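PDB 5VEG: flavodoxin from Lactobacillus reuteri, which binds flavin mononucleotide and probably serves as a low-potential electron donor to redox enzymes, in association with a bacterial microcompartment for 1,2-propanediol utilization. Local coordinates for residues Val47-Cys52 with Val62-Ile67; Ala73-Met76 with Ile80-Val83; Cys84-Asp89 with Pro94-Asp99; Asp103-Asp108 with Asp136-Lys141; Thr56-Lys61 with Gly171-Ala176. All coordinates share one frame; numbering follows the deposited sequence.

Contacts 1, 2 and 5 join helices to the parallel sheet of a flavodoxin fold; contact 4 joins two helices. Contacts 1 and 5 share strand 60-66 and lie on the sheet face covered by helices 43-56 and 159-176. Contacts 2 and 4 lie on the other face and meet through Phe139, which touches Phe75, Leu81 and Val83; their centres are 11 Å apart. Contact 3 continues strand 80-85 of contact 2 into the flavin loop. It touches the FMN, and its centre is 26 Å from that of contact 5. Contacts 3 and 4 both reach the cadmium ion, through Asp99 and Asp103. Contact 1 approaches the flavin, with the Ala48 side chain about 9 Å away.

Contact 1: residues Val47-Cys52 with Val62-Ile67; sequences VANIVC and VTESEI
Cys52 of helix 43-56 and Val62 of strand 60-66 form the tight end of this contact. Cys52 SG lies 3.5 Å from Val62 CG1, and the two alpha carbons are 6.3 Å apart. The sulfur also rests against the next inward-facing residue, Glu64. Glu64 CB and CG are both 3.7 Å from Cys52 SG, so the aliphatic part of the acid fills in beside the thiol. The torsion of Glu64 explains this. CG stands anti to the backbone N (chi1 -175°), and the rest of the chain is extended, which sends it straight across to the helix. Its carboxylate ends beyond the sulfur, with OE2 3.4 Å from Ala48 CB. This is the looser, more polar side. Here the carboxylate meets the side-chain amide of Asn49, and the two planes stand nearly perpendicular, 82° apart. Asn49 and Glu64 both keep some exposure to solvent, whereas Ala48 and Cys52 are buried. Ala48 also packs on Val35 and Tyr37, which ties the same helix face to the neighbouring strand. Helix segment 47-52 and strand segment 62-66 run almost exactly antiparallel, their axes 9.7 Å apart at closest. This is the returning half of a beta-alpha-beta crossover: strand 31-38, helix 43-56 and strand 60-66, the first such unit of the flavodoxin fold.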
# COMPACT_ATOMS: atom_id res chain seq x y z
N VAL A 47 -9.14 -0.54 3.66
CA VAL A 47 -8.47 0.28 2.64
C VAL A 47 -7.96 -0.60 1.50
O VAL A 47 -8.16 -0.30 0.32
CB VAL A 47 -7.33 1.10 3.26
CG1 VAL A 47 -6.46 1.78 2.16
CG2 VAL A 47 -7.89 2.14 4.27
N ALA A 48 -7.28 -1.69 1.86
CA ALA A 48 -6.81 -2.63 0.84
C ALA A 48 -7.97 -3.17 -0.00
O ALA A 48 -7.86 -3.27 -1.23
CB ALA A 48 -6.03 -3.76 1.51
N ASN A 49 -9.09 -3.52 0.64
CA ASN A 49 -10.26 -4.01 -0.09
C ASN A 49 -10.74 -2.99 -1.12
O ASN A 49 -11.07 -3.35 -2.25
CB ASN A 49 -11.40 -4.33 0.88
CG ASN A 49 -11.16 -5.57 1.73
OD1 ASN A 49 -10.22 -6.35 1.50
ND2 ASN A 49 -12.03 -5.77 2.72
N ILE A 50 -10.81 -1.71 -0.72
CA ILE A 50 -11.26 -0.68 -1.66
C ILE A 50 -10.29 -0.57 -2.83
O ILE A 50 -10.71 -0.40 -3.98
CB ILE A 50 -11.42 0.66 -0.93
CG1 ILE A 50 -12.53 0.55 0.13
CG2 ILE A 50 -11.70 1.79 -1.92
CD1 ILE A 50 -12.52 1.66 1.21
N VAL A 51 -8.99 -0.66 -2.56
CA VAL A 51 -8.01 -0.55 -3.64
C VAL A 51 -8.10 -1.77 -4.56
O VAL A 51 -8.05 -1.64 -5.79
CB VAL A 51 -6.59 -0.37 -3.06
CG1 VAL A 51 -5.56 -0.39 -4.18
CG2 VAL A 51 -6.50 0.97 -2.24
N CYS A 52 -8.25 -2.97 -3.99
CA CYS A 52 -8.42 -4.17 -4.80
C CYS A 52 -9.65 -4.08 -5.69
O CYS A 52 -9.61 -4.47 -6.86
CB CYS A 52 -8.53 -5.40 -3.92
SG CYS A 52 -7.05 -5.80 -3.04
N VAL A 62 -5.85 -9.00 -9.42
CA VAL A 62 -5.34 -8.55 -8.13
C VAL A 62 -5.17 -9.74 -7.20
O VAL A 62 -6.10 -10.53 -7.02
CB VAL A 62 -6.28 -7.51 -7.48
CG1 VAL A 62 -5.78 -7.14 -6.07
CG2 VAL A 62 -6.41 -6.27 -8.34
N THR A 63 -4.00 -9.83 -6.59
CA THR A 63 -3.78 -10.68 -5.43
C THR A 63 -3.77 -9.81 -4.18
O THR A 63 -3.16 -8.73 -4.18
CB THR A 63 -2.45 -11.44 -5.56
OG1 THR A 63 -2.38 -12.06 -6.85
CG2 THR A 63 -2.32 -12.49 -4.47
N GLU A 64 -4.46 -10.26 -3.14
CA GLU A 64 -4.53 -9.53 -1.88
C GLU A 64 -4.10 -10.47 -0.77
O GLU A 64 -4.59 -11.60 -0.69
CB GLU A 64 -5.94 -8.99 -1.62
CG GLU A 64 -6.04 -8.12 -0.37
CD GLU A 64 -7.44 -7.54 -0.12
OE1 GLU A 64 -8.39 -7.88 -0.85
OE2 GLU A 64 -7.59 -6.73 0.81
N SER A 65 -3.21 -10.01 0.10
CA SER A 65 -2.78 -10.85 1.22
C SER A 65 -2.40 -9.99 2.41
O SER A 65 -2.17 -8.78 2.28
CB SER A 65 -1.61 -11.76 0.82
OG SER A 65 -0.55 -11.00 0.28
N GLU A 66 -2.35 -10.61 3.58
CA GLU A 66 -1.88 -9.94 4.79
C GLU A 66 -0.35 -9.96 4.83
O GLU A 66 0.29 -10.92 4.37
CB GLU A 66 -2.45 -10.60 6.04
CG GLU A 66 -2.25 -9.81 7.35
CD GLU A 66 -1.02 -10.27 8.11
OE1 GLU A 66 -0.33 -9.41 8.69
OE2 GLU A 66 -0.73 -11.49 8.10
N ILE A 67 0.23 -8.91 5.41
CA ILE A 67 1.66 -8.69 5.26
C ILE A 67 2.47 -9.80 5.92
O ILE A 67 3.50 -10.23 5.40
CB ILE A 67 2.05 -7.30 5.78
CG1 ILE A 67 3.46 -6.92 5.32
CG2 ILE A 67 1.92 -7.20 7.31
CD1 ILE A 67 3.68 -5.40 5.29

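Contact 2: residues Ala73-Met76 with Ile80-Val83; sequences ADFM and ILVV
Phe75 and Leu81 bury most of the surface in this contact. The phenyl ring extends from the short helix 72-75 to strand 80-85, and Leu81 lies against it. Leu81 CD2 sits over one face of the ring, 3.9 Å above its plane and offset toward the rim. It is a CH-pi contact, with CD2 4.1 Å from the ring centroid. The backbone end of Leu81 meets the far end of the ring: Leu81 CB is 3.5 Å from Phe75 CZ. Phe75 reaches this far because CG is anti to the backbone N (chi1 179°), which swings the ring away from its own helix toward the strand. CZ therefore also comes 3.7 Å from Val82 N, and it touches Val83 CG2 more loosely at 4.3 Å. Met76 plays a smaller part. Its CB points away from the strand, and its CA lies 4.1 Å from Leu81 CD2. Replacing Phe75 with an alanine would probably leave Leu81 without the ring it lies against and open a gap beneath helix 72-75. The ring is shared with other elements. Phe100 of helix 98-105 meets it edge to face, His34 and Val36 approach from strand 31-38, and Phe139 of helix 130-141 touches both Phe75 and Leu81. Ile80 and Val82 point to the other sheet face, onto helix 159-176.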
# COMPACT_ATOMS: atom_id res chain seq x y z
N ALA A 73 9.38 -11.99 -2.24
CA ALA A 73 9.68 -12.69 -3.49
C ALA A 73 8.41 -13.04 -4.27
O ALA A 73 8.41 -13.01 -5.50
CB ALA A 73 10.49 -13.96 -3.20
N ASP A 74 7.32 -13.36 -3.57
CA ASP A 74 6.06 -13.61 -4.27
C ASP A 74 5.35 -12.32 -4.65
O ASP A 74 4.83 -12.19 -5.76
CB ASP A 74 5.15 -14.49 -3.41
CG ASP A 74 5.78 -15.85 -3.11
OD1 ASP A 74 6.30 -16.47 -4.06
OD2 ASP A 74 5.77 -16.29 -1.95
N PHE A 75 5.33 -11.37 -3.71
CA PHE A 75 4.73 -10.05 -3.90
C PHE A 75 5.23 -9.38 -5.18
O PHE A 75 4.44 -8.88 -5.99
CB PHE A 75 5.06 -9.19 -2.67
CG PHE A 75 4.53 -7.78 -2.70
CD1 PHE A 75 3.17 -7.54 -2.57
CD2 PHE A 75 5.40 -6.70 -2.77
CE1 PHE A 75 2.68 -6.24 -2.56
CE2 PHE A 75 4.92 -5.39 -2.76
CZ PHE A 75 3.56 -5.17 -2.65
N MET A 76 6.55 -9.36 -5.38
CA MET A 76 7.15 -8.58 -6.45
C MET A 76 6.81 -9.11 -7.84
O MET A 76 7.20 -8.47 -8.82
CB MET A 76 8.67 -8.54 -6.29
CG MET A 76 9.33 -9.92 -6.43
SD MET A 76 11.12 -9.75 -6.56
CE MET A 76 11.27 -8.95 -8.16
N ILE A 80 1.96 -4.15 -10.44
CA ILE A 80 1.59 -3.05 -9.55
C ILE A 80 1.68 -3.56 -8.12
O ILE A 80 1.11 -4.61 -7.80
CB ILE A 80 0.18 -2.52 -9.87
CG1 ILE A 80 0.16 -1.88 -11.27
CG2 ILE A 80 -0.31 -1.51 -8.79
CD1 ILE A 80 -1.26 -1.54 -11.78
N LEU A 81 2.39 -2.83 -7.26
CA LEU A 81 2.63 -3.22 -5.87
C LEU A 81 2.06 -2.17 -4.92
O LEU A 81 2.36 -0.99 -5.06
CB LEU A 81 4.12 -3.41 -5.61
CG LEU A 81 4.83 -4.22 -6.70
CD1 LEU A 81 6.33 -4.11 -6.55
CD2 LEU A 81 4.35 -5.65 -6.63
N VAL A 82 1.26 -2.62 -3.95
CA VAL A 82 0.56 -1.73 -3.02
C VAL A 82 0.73 -2.27 -1.61
O VAL A 82 0.53 -3.47 -1.37
CB VAL A 82 -0.94 -1.60 -3.36
CG1 VAL A 82 -1.67 -0.72 -2.31
CG2 VAL A 82 -1.11 -1.01 -4.75
N VAL A 83 1.10 -1.39 -0.67
CA VAL A 83 1.08 -1.68 0.77
C VAL A 83 0.08 -0.75 1.46
O VAL A 83 0.13 0.47 1.28
CB VAL A 83 2.47 -1.54 1.40
CG1 VAL A 83 2.41 -1.82 2.89
CG2 VAL A 83 3.50 -2.49 0.73

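Contact 3: residues Cys84-Asp89 with Pro94-Asp99; sequences CAYTYD and PEEGLD. With CD (cadmium ion), chain E; NA (sodium ion), chain F; FMN (flavin mononucleotide), chain D.
Tyr86 OH is held by two polar partners. It donates to Glu96 OE2 at 2.9 Å and accepts from a water at 2.7 Å. The carboxylate oxygen is met on its syn side, 22° out of the carboxylate plane. The same water accepts from Glu95 N at 2.8 Å, linking the phenol to the backbone after Pro94. The chain of Glu96 bends at chi2 (-92°), and this brings the acid back to the tyrosine. Pro94 CG sits over the centre of the Tyr86 ring, 3.8 Å from the centroid, in a CH-pi contact. Residues 94-96 thus meet both the hydroxyl and one face of the tyrosine. The other side of segment 84-89 lines the flavin pocket. FMN O2' donates to Thr87 O at 2.7 Å, and one face of the Tyr88 ring lies against the isoalloxazine, with FMN C7 3.8 Å above the tyrosine plane and offset toward its rim. At the far end Asp99 binds cadmium through both carboxylate oxygens and sodium through OD1. The contact lies where strand 80-85 ends and helix 98-105 begins. Ala38 of strand 31-38 touches Ala85, Tyr86, Pro94 and Glu96, while Thr131 of helix 130-141 packs on Ala85 and Pro94.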
# COMPACT_ATOMS: atom_id res chain seq x y z
N CYS A 84 -0.82 -1.34 2.25
CA CYS A 84 -1.76 -0.59 3.06
C CYS A 84 -1.52 -0.99 4.51
O CYS A 84 -1.81 -2.12 4.89
CB CYS A 84 -3.21 -0.87 2.65
SG CYS A 84 -3.63 -0.52 0.91
N ALA A 85 -0.99 -0.08 5.33
CA ALA A 85 -0.57 -0.48 6.67
C ALA A 85 -0.76 0.64 7.68
O ALA A 85 -0.61 1.82 7.35
CB ALA A 85 0.90 -0.92 6.69
N TYR A 86 -1.04 0.24 8.92
CA TYR A 86 -1.30 1.20 9.99
C TYR A 86 0.01 1.71 10.59
O TYR A 86 1.10 1.22 10.30
CB TYR A 86 -2.15 0.55 11.10
CG TYR A 86 -1.45 -0.61 11.79
CD1 TYR A 86 -0.57 -0.40 12.85
CD2 TYR A 86 -1.69 -1.93 11.38
CE1 TYR A 86 0.08 -1.48 13.49
CE2 TYR A 86 -1.06 -3.01 12.01
CZ TYR A 86 -0.18 -2.78 13.05
OH TYR A 86 0.45 -3.84 13.67
N THR A 87 -0.14 2.72 11.45
CA THR A 87 0.92 3.26 12.29
C THR A 87 0.49 3.11 13.75
O THR A 87 -0.69 3.29 14.08
CB THR A 87 1.18 4.73 11.96
OG1 THR A 87 1.52 4.87 10.57
CG2 THR A 87 2.32 5.27 12.81
N TYR A 88 1.43 2.76 14.62
CA TYR A 88 1.13 2.48 16.02
C TYR A 88 2.09 3.24 16.93
O TYR A 88 3.07 3.82 16.47
CB TYR A 88 1.21 0.98 16.32
CG TYR A 88 0.09 0.48 17.21
CD1 TYR A 88 -1.24 0.68 16.87
CD2 TYR A 88 0.37 -0.21 18.39
CE1 TYR A 88 -2.25 0.21 17.68
CE2 TYR A 88 -0.64 -0.69 19.20
CZ TYR A 88 -1.95 -0.47 18.84
OH TYR A 88 -2.96 -0.94 19.64
N ASP A 89 1.76 3.25 18.22
CA ASP A 89 2.65 3.71 19.30
C ASP A 89 3.55 4.87 18.87
O ASP A 89 4.78 4.80 18.92
CB ASP A 89 3.52 2.56 19.81
CG ASP A 89 2.77 1.66 20.75
OD1 ASP A 89 2.45 2.11 21.87
OD2 ASP A 89 2.53 0.50 20.38
N PRO A 94 4.16 -1.46 11.82
CA PRO A 94 3.62 -2.75 12.25
C PRO A 94 4.73 -3.78 12.44
O PRO A 94 5.55 -3.99 11.54
CB PRO A 94 2.68 -3.14 11.10
CG PRO A 94 2.41 -1.86 10.35
CD PRO A 94 3.67 -1.06 10.49
N GLU A 95 4.76 -4.40 13.62
CA GLU A 95 5.86 -5.31 13.94
C GLU A 95 5.86 -6.55 13.05
O GLU A 95 6.92 -7.06 12.69
CB GLU A 95 5.78 -5.72 15.42
CG GLU A 95 6.38 -4.70 16.39
CD GLU A 95 6.18 -5.10 17.85
OE1 GLU A 95 5.73 -4.25 18.64
OE2 GLU A 95 6.46 -6.26 18.20
N GLU A 96 4.67 -7.04 12.70
CA GLU A 96 4.51 -8.14 11.76
C GLU A 96 4.92 -7.79 10.33
O GLU A 96 4.97 -8.69 9.49
CB GLU A 96 3.05 -8.62 11.78
CG GLU A 96 2.03 -7.64 11.17
CD GLU A 96 1.42 -6.67 12.19
OE1 GLU A 96 2.06 -6.37 13.21
OE2 GLU A 96 0.28 -6.21 11.96
N GLY A 97 5.21 -6.52 10.04
CA GLY A 97 5.60 -6.09 8.71
C GLY A 97 7.05 -5.65 8.58
O GLY A 97 7.48 -5.23 7.50
N LEU A 98 7.82 -5.77 9.66
CA LEU A 98 9.19 -5.25 9.63
C LEU A 98 10.06 -6.05 8.68
O LEU A 98 10.89 -5.48 7.96
CB LEU A 98 9.79 -5.27 11.04
CG LEU A 98 9.21 -4.21 11.97
CD1 LEU A 98 9.59 -4.54 13.42
CD2 LEU A 98 9.70 -2.83 11.58
N ASP A 99 9.89 -7.36 8.65
CA ASP A 99 10.69 -8.18 7.75
C ASP A 99 10.37 -7.88 6.29
O ASP A 99 11.27 -7.64 5.48
CB ASP A 99 10.46 -9.65 8.06
CG ASP A 99 11.21 -10.53 7.12
OD1 ASP A 99 12.44 -10.34 7.03
OD2 ASP A 99 10.56 -11.34 6.44
CD CD E . 12.67 -12.10 5.21
NA NA F . 14.56 -10.45 8.00
N1 FMN D . -2.13 6.36 14.04
C2 FMN D . -1.19 7.16 13.43
O2 FMN D . -1.42 7.64 12.32
N3 FMN D . -0.00 7.45 14.06
C4 FMN D . 0.26 6.94 15.32
O4 FMN D . 1.33 7.20 15.85
C4A FMN D . -0.68 6.13 15.95
N5 FMN D . -0.44 5.60 17.20
C5A FMN D . -1.41 4.79 17.79
C6 FMN D . -1.20 4.24 19.06
C7 FMN D . -2.18 3.43 19.65
C7M FMN D . -1.96 2.84 21.02
C8 FMN D . -3.37 3.17 18.98
C8M FMN D . -4.42 2.31 19.62
C9 FMN D . -3.58 3.72 17.72
C9A FMN D . -2.60 4.51 17.13
N10 FMN D . -2.83 5.03 15.87
C10 FMN D . -1.88 5.84 15.29
C1' FMN D . -4.14 4.78 15.20
C2' FMN D . -4.24 3.60 14.24
O2' FMN D . -3.25 3.74 13.25
C3' FMN D . -5.61 3.76 13.59
O3' FMN D . -6.65 3.52 14.51
C4' FMN D . -5.79 2.85 12.39
O4' FMN D . -7.04 3.15 11.81
C5' FMN D . -5.82 1.40 12.83
O5' FMN D . -5.81 0.63 11.64
P FMN D . -6.26 -0.92 11.66
O1P FMN D . -7.72 -0.98 12.02
O2P FMN D . -6.05 -1.45 10.25
O3P FMN D . -5.47 -1.68 12.69
O HOH W 1 2.61 -3.79 15.30
O HOH W 2 11.09 -13.58 3.86
O HOH W 3 14.87 -9.04 6.29

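Contact 4: residues Asp103-Asp108 with Asp136-Lys141; sequences DLQSTD and DDAFKK. With CD (cadmium ion), chain E.
Leu104 and Gln105 of helix 98-105 pack against Ala138 and Phe139 of helix 130-141, two neighbouring helices on one face of the flavodoxin sheet. Within the latter, Lys140 pairs with Asp136 and, more weakly, Asp137. Segment 103-108 starts at the metal. Asp103 OD2 binds cadmium at 2.4 Å, and Asp99, one turn earlier, binds the same ion. Leu104 then faces the other helix. Its CG lies opposite the backbone N (chi1 -153°), which helps carry both methyls to the Phe139 ring. Leu104 CD2 sits over the centre of that ring, 3.9 Å from the centroid and 13° off the normal, a CH-pi contact. Its CD1 also reaches the ring, 3.9 Å from Phe139 CE1. Phe139 itself stacks on Tyr114 and touches Val83 and Val116, which carries the contact down to the sheet. An alanine in place of Leu104 would probably leave this face of Phe139 without its methyl cover and open a gap between the helices. Gln105 comes next. Its CG lies 3.6 Å from Ala138 CB, where the backbones are nearest, with alpha carbons 5.1 Å apart. Further along, Thr107 OG1 bonds back to Asp103 O at 2.7 Å, with a C=O...donor angle of 148°.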
# COMPACT_ATOMS: atom_id res chain seq x y z
N ASP A 103 12.90 -6.51 3.60
CA ASP A 103 13.12 -7.24 2.35
C ASP A 103 12.78 -6.41 1.13
O ASP A 103 13.41 -6.55 0.08
CB ASP A 103 12.29 -8.52 2.34
CG ASP A 103 12.76 -9.53 3.36
OD1 ASP A 103 13.80 -9.32 4.03
OD2 ASP A 103 12.06 -10.54 3.48
N LEU A 104 11.77 -5.54 1.24
CA LEU A 104 11.38 -4.69 0.12
C LEU A 104 12.54 -3.83 -0.35
O LEU A 104 12.84 -3.76 -1.55
CB LEU A 104 10.20 -3.82 0.55
CG LEU A 104 9.19 -3.30 -0.45
CD1 LEU A 104 8.57 -4.45 -1.23
CD2 LEU A 104 8.11 -2.50 0.33
N GLN A 105 13.22 -3.17 0.59
CA GLN A 105 14.35 -2.30 0.26
C GLN A 105 15.55 -3.05 -0.28
O GLN A 105 16.41 -2.43 -0.91
CB GLN A 105 14.80 -1.52 1.48
CG GLN A 105 13.71 -1.08 2.38
CD GLN A 105 14.23 -0.62 3.72
OE1 GLN A 105 13.62 -0.87 4.75
NE2 GLN A 105 15.37 0.07 3.71
N SER A 106 15.66 -4.34 -0.02
CA SER A 106 16.78 -5.12 -0.53
C SER A 106 16.52 -5.69 -1.91
O SER A 106 17.41 -6.32 -2.48
CB SER A 106 17.12 -6.26 0.45
OG SER A 106 17.16 -5.80 1.79
N THR A 107 15.32 -5.49 -2.46
CA THR A 107 14.94 -6.08 -3.73
C THR A 107 15.01 -5.04 -4.84
O THR A 107 14.65 -3.88 -4.64
CB THR A 107 13.53 -6.67 -3.64
OG1 THR A 107 13.45 -7.51 -2.48
CG2 THR A 107 13.21 -7.50 -4.86
N ASP A 108 15.49 -5.46 -6.02
CA ASP A 108 15.49 -4.60 -7.21
C ASP A 108 14.09 -4.60 -7.80
O ASP A 108 13.68 -5.55 -8.45
CB ASP A 108 16.52 -5.09 -8.22
CG ASP A 108 16.67 -4.15 -9.40
OD1 ASP A 108 16.02 -3.09 -9.40
OD2 ASP A 108 17.46 -4.46 -10.32
N ASP A 136 6.64 4.14 1.36
CA ASP A 136 6.91 4.89 0.14
C ASP A 136 8.40 5.09 -0.06
O ASP A 136 8.93 4.90 -1.17
CB ASP A 136 6.18 6.24 0.18
CG ASP A 136 6.07 6.86 -1.20
OD1 ASP A 136 7.11 7.32 -1.71
OD2 ASP A 136 4.97 6.87 -1.78
N ASP A 137 9.11 5.46 1.01
CA ASP A 137 10.57 5.52 0.94
C ASP A 137 11.17 4.15 0.60
O ASP A 137 12.12 4.07 -0.19
CB ASP A 137 11.14 6.04 2.27
CG ASP A 137 10.95 7.54 2.43
OD1 ASP A 137 10.64 8.23 1.44
OD2 ASP A 137 11.14 8.04 3.56
N ALA A 138 10.66 3.07 1.18
CA ALA A 138 11.26 1.77 0.89
C ALA A 138 11.12 1.42 -0.59
O ALA A 138 12.05 0.89 -1.21
CB ALA A 138 10.63 0.67 1.75
N PHE A 139 9.95 1.69 -1.17
CA PHE A 139 9.76 1.44 -2.59
C PHE A 139 10.72 2.29 -3.42
O PHE A 139 11.23 1.83 -4.45
CB PHE A 139 8.31 1.73 -2.99
CG PHE A 139 7.36 0.56 -2.76
CD1 PHE A 139 7.55 -0.65 -3.42
CD2 PHE A 139 6.27 0.69 -1.90
CE1 PHE A 139 6.66 -1.70 -3.24
CE2 PHE A 139 5.39 -0.34 -1.70
CZ PHE A 139 5.59 -1.55 -2.37
N LYS A 140 10.98 3.52 -2.97
CA LYS A 140 11.91 4.39 -3.68
C LYS A 140 13.32 3.80 -3.69
O LYS A 140 13.96 3.75 -4.74
CB LYS A 140 11.93 5.78 -3.05
CG LYS A 140 10.68 6.62 -3.29
CD LYS A 140 10.97 8.11 -3.09
CE LYS A 140 9.69 8.94 -2.95
NZ LYS A 140 9.24 9.07 -1.52
N LYS A 141 13.82 3.36 -2.52
CA LYS A 141 15.14 2.74 -2.49
C LYS A 141 15.19 1.48 -3.34
O LYS A 141 16.23 1.15 -3.91
CB LYS A 141 15.56 2.37 -1.06
CG LYS A 141 15.08 3.28 0.03
CD LYS A 141 16.03 4.44 0.28
CE LYS A 141 15.34 5.54 1.09
NZ LYS A 141 14.81 6.62 0.20
CD CD E . 12.67 -12.10 5.21
O HOH W 2 11.09 -13.58 3.86

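Contact 5: residues Thr56-Lys61 with Gly171-Ala176; sequences TNLNVK and GLVKTA
Val173 of helix 159-176 meets Leu58 and Val60 with one branch. Followed outward, its CB is 4.2 Å from Leu58 CD1, near the limit of contact. The tip does the rest. Val173 CG2 lies 3.6 Å from Leu58 CD1 and 3.8 Å from Val60 CG2. It also meets Leu58 nearer the backbone, with Val173 CG2 3.9 Å from Leu58 CB. This methyl therefore meets both the turn and the strand that follows it. The torsion accounts for the placing: CG1 is anti to the backbone N (chi1 177°), which leaves CG2 anti to the carbonyl carbon and directed at segment 56-61. Leu58 and Val173 approach at a slant, while Val60 and Val173 lie side by side, pointing opposite ways. Leu58 is partly exposed, and Val60 and Val173 are buried. Leu58 lies in the turn that follows helix 43-56. A type I turn runs from Thr56 to Asn59, and Asn59, with positive phi, is the C-prime residue of a Schellman motif. Asn59 N bonds to Thr56 O at 3.0 Å. On the partner helix Gly171 O takes two bonds, from Thr175 N and from Thr175 OG1, one from above and one from below the carbonyl plane. The contact joins the last helix of the chain to the edge strand 60-66. Leu55 of helix 43-56 and Leu31 of strand 31-38 each touch both Val60 and Val173. Leu172 and Ala176 turn to strand 80-85, where they pack on Ile80.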
# COMPACT_ATOMS: atom_id res chain seq x y z
N THR A 56 -9.51 -4.06 -9.70
CA THR A 56 -10.29 -5.05 -10.44
C THR A 56 -11.23 -4.38 -11.44
O THR A 56 -11.36 -4.83 -12.58
CB THR A 56 -11.08 -5.94 -9.48
OG1 THR A 56 -10.18 -6.70 -8.67
CG2 THR A 56 -11.95 -6.91 -10.27
N ASN A 57 -11.89 -3.30 -11.03
CA ASN A 57 -12.77 -2.61 -11.95
C ASN A 57 -12.03 -1.84 -13.03
O ASN A 57 -12.67 -1.33 -13.96
CB ASN A 57 -13.70 -1.68 -11.18
CG ASN A 57 -14.71 -2.44 -10.35
OD1 ASN A 57 -14.59 -3.65 -10.17
ND2 ASN A 57 -15.70 -1.73 -9.81
N LEU A 58 -10.70 -1.74 -12.95
CA LEU A 58 -9.89 -1.23 -14.05
C LEU A 58 -9.22 -2.36 -14.83
O LEU A 58 -8.20 -2.12 -15.48
CB LEU A 58 -8.84 -0.24 -13.53
CG LEU A 58 -9.33 1.10 -12.96
CD1 LEU A 58 -8.22 1.78 -12.20
CD2 LEU A 58 -9.84 2.01 -14.07
N ASN A 59 -9.76 -3.58 -14.73
CA ASN A 59 -9.30 -4.75 -15.50
C ASN A 59 -7.90 -5.19 -15.09
O ASN A 59 -7.07 -5.54 -15.92
CB ASN A 59 -9.35 -4.50 -17.01
CG ASN A 59 -10.71 -4.01 -17.48
OD1 ASN A 59 -11.74 -4.60 -17.14
ND2 ASN A 59 -10.72 -2.93 -18.25
N VAL A 60 -7.63 -5.17 -13.79
CA VAL A 60 -6.37 -5.66 -13.25
C VAL A 60 -6.67 -6.94 -12.50
O VAL A 60 -7.68 -7.04 -11.80
CB VAL A 60 -5.72 -4.59 -12.33
CG1 VAL A 60 -4.46 -5.13 -11.66
CG2 VAL A 60 -5.40 -3.35 -13.13
N LYS A 61 -5.81 -7.95 -12.65
CA LYS A 61 -5.94 -9.15 -11.84
C LYS A 61 -5.15 -8.94 -10.55
O LYS A 61 -3.94 -8.70 -10.60
CB LYS A 61 -5.47 -10.40 -12.58
CG LYS A 61 -6.10 -10.56 -13.96
CD LYS A 61 -5.07 -10.88 -15.03
CE LYS A 61 -5.56 -10.39 -16.38
NZ LYS A 61 -5.15 -8.96 -16.55
N GLY A 171 -4.33 6.01 -11.06
CA GLY A 171 -2.96 6.43 -11.28
C GLY A 171 -2.01 5.26 -11.46
O GLY A 171 -1.14 5.29 -12.34
N LEU A 172 -2.16 4.22 -10.64
CA LEU A 172 -1.29 3.05 -10.75
C LEU A 172 -1.45 2.39 -12.12
O LEU A 172 -0.46 2.07 -12.78
CB LEU A 172 -1.60 2.05 -9.64
CG LEU A 172 -1.56 2.50 -8.17
CD1 LEU A 172 -2.13 1.42 -7.26
CD2 LEU A 172 -0.14 2.87 -7.76
N VAL A 173 -2.70 2.20 -12.55
CA VAL A 173 -2.96 1.54 -13.82
C VAL A 173 -2.38 2.35 -14.98
O VAL A 173 -1.64 1.82 -15.82
CB VAL A 173 -4.47 1.30 -14.00
CG1 VAL A 173 -4.76 0.67 -15.37
CG2 VAL A 173 -5.00 0.41 -12.91
N LYS A 174 -2.69 3.64 -15.03
CA LYS A 174 -2.15 4.45 -16.12
C LYS A 174 -0.63 4.44 -16.11
O LYS A 174 0.01 4.28 -17.16
CB LYS A 174 -2.71 5.87 -16.06
CG LYS A 174 -4.17 6.00 -16.57
CD LYS A 174 -4.62 4.80 -17.44
CE LYS A 174 -4.27 4.94 -18.93
NZ LYS A 174 -4.24 3.61 -19.62
N THR A 175 -0.02 4.55 -14.92
CA THR A 175 1.43 4.51 -14.83
C THR A 175 1.98 3.17 -15.30
O THR A 175 2.97 3.12 -16.04
CB THR A 175 1.87 4.80 -13.38
OG1 THR A 175 1.39 6.08 -12.99
CG2 THR A 175 3.38 4.80 -13.25
N ALA A 176 1.35 2.07 -14.90
CA ALA A 176 1.84 0.75 -15.27
C ALA A 176 1.53 0.39 -16.72
O ALA A 176 2.21 -0.46 -17.29
CB ALA A 176 1.26 -0.32 -14.35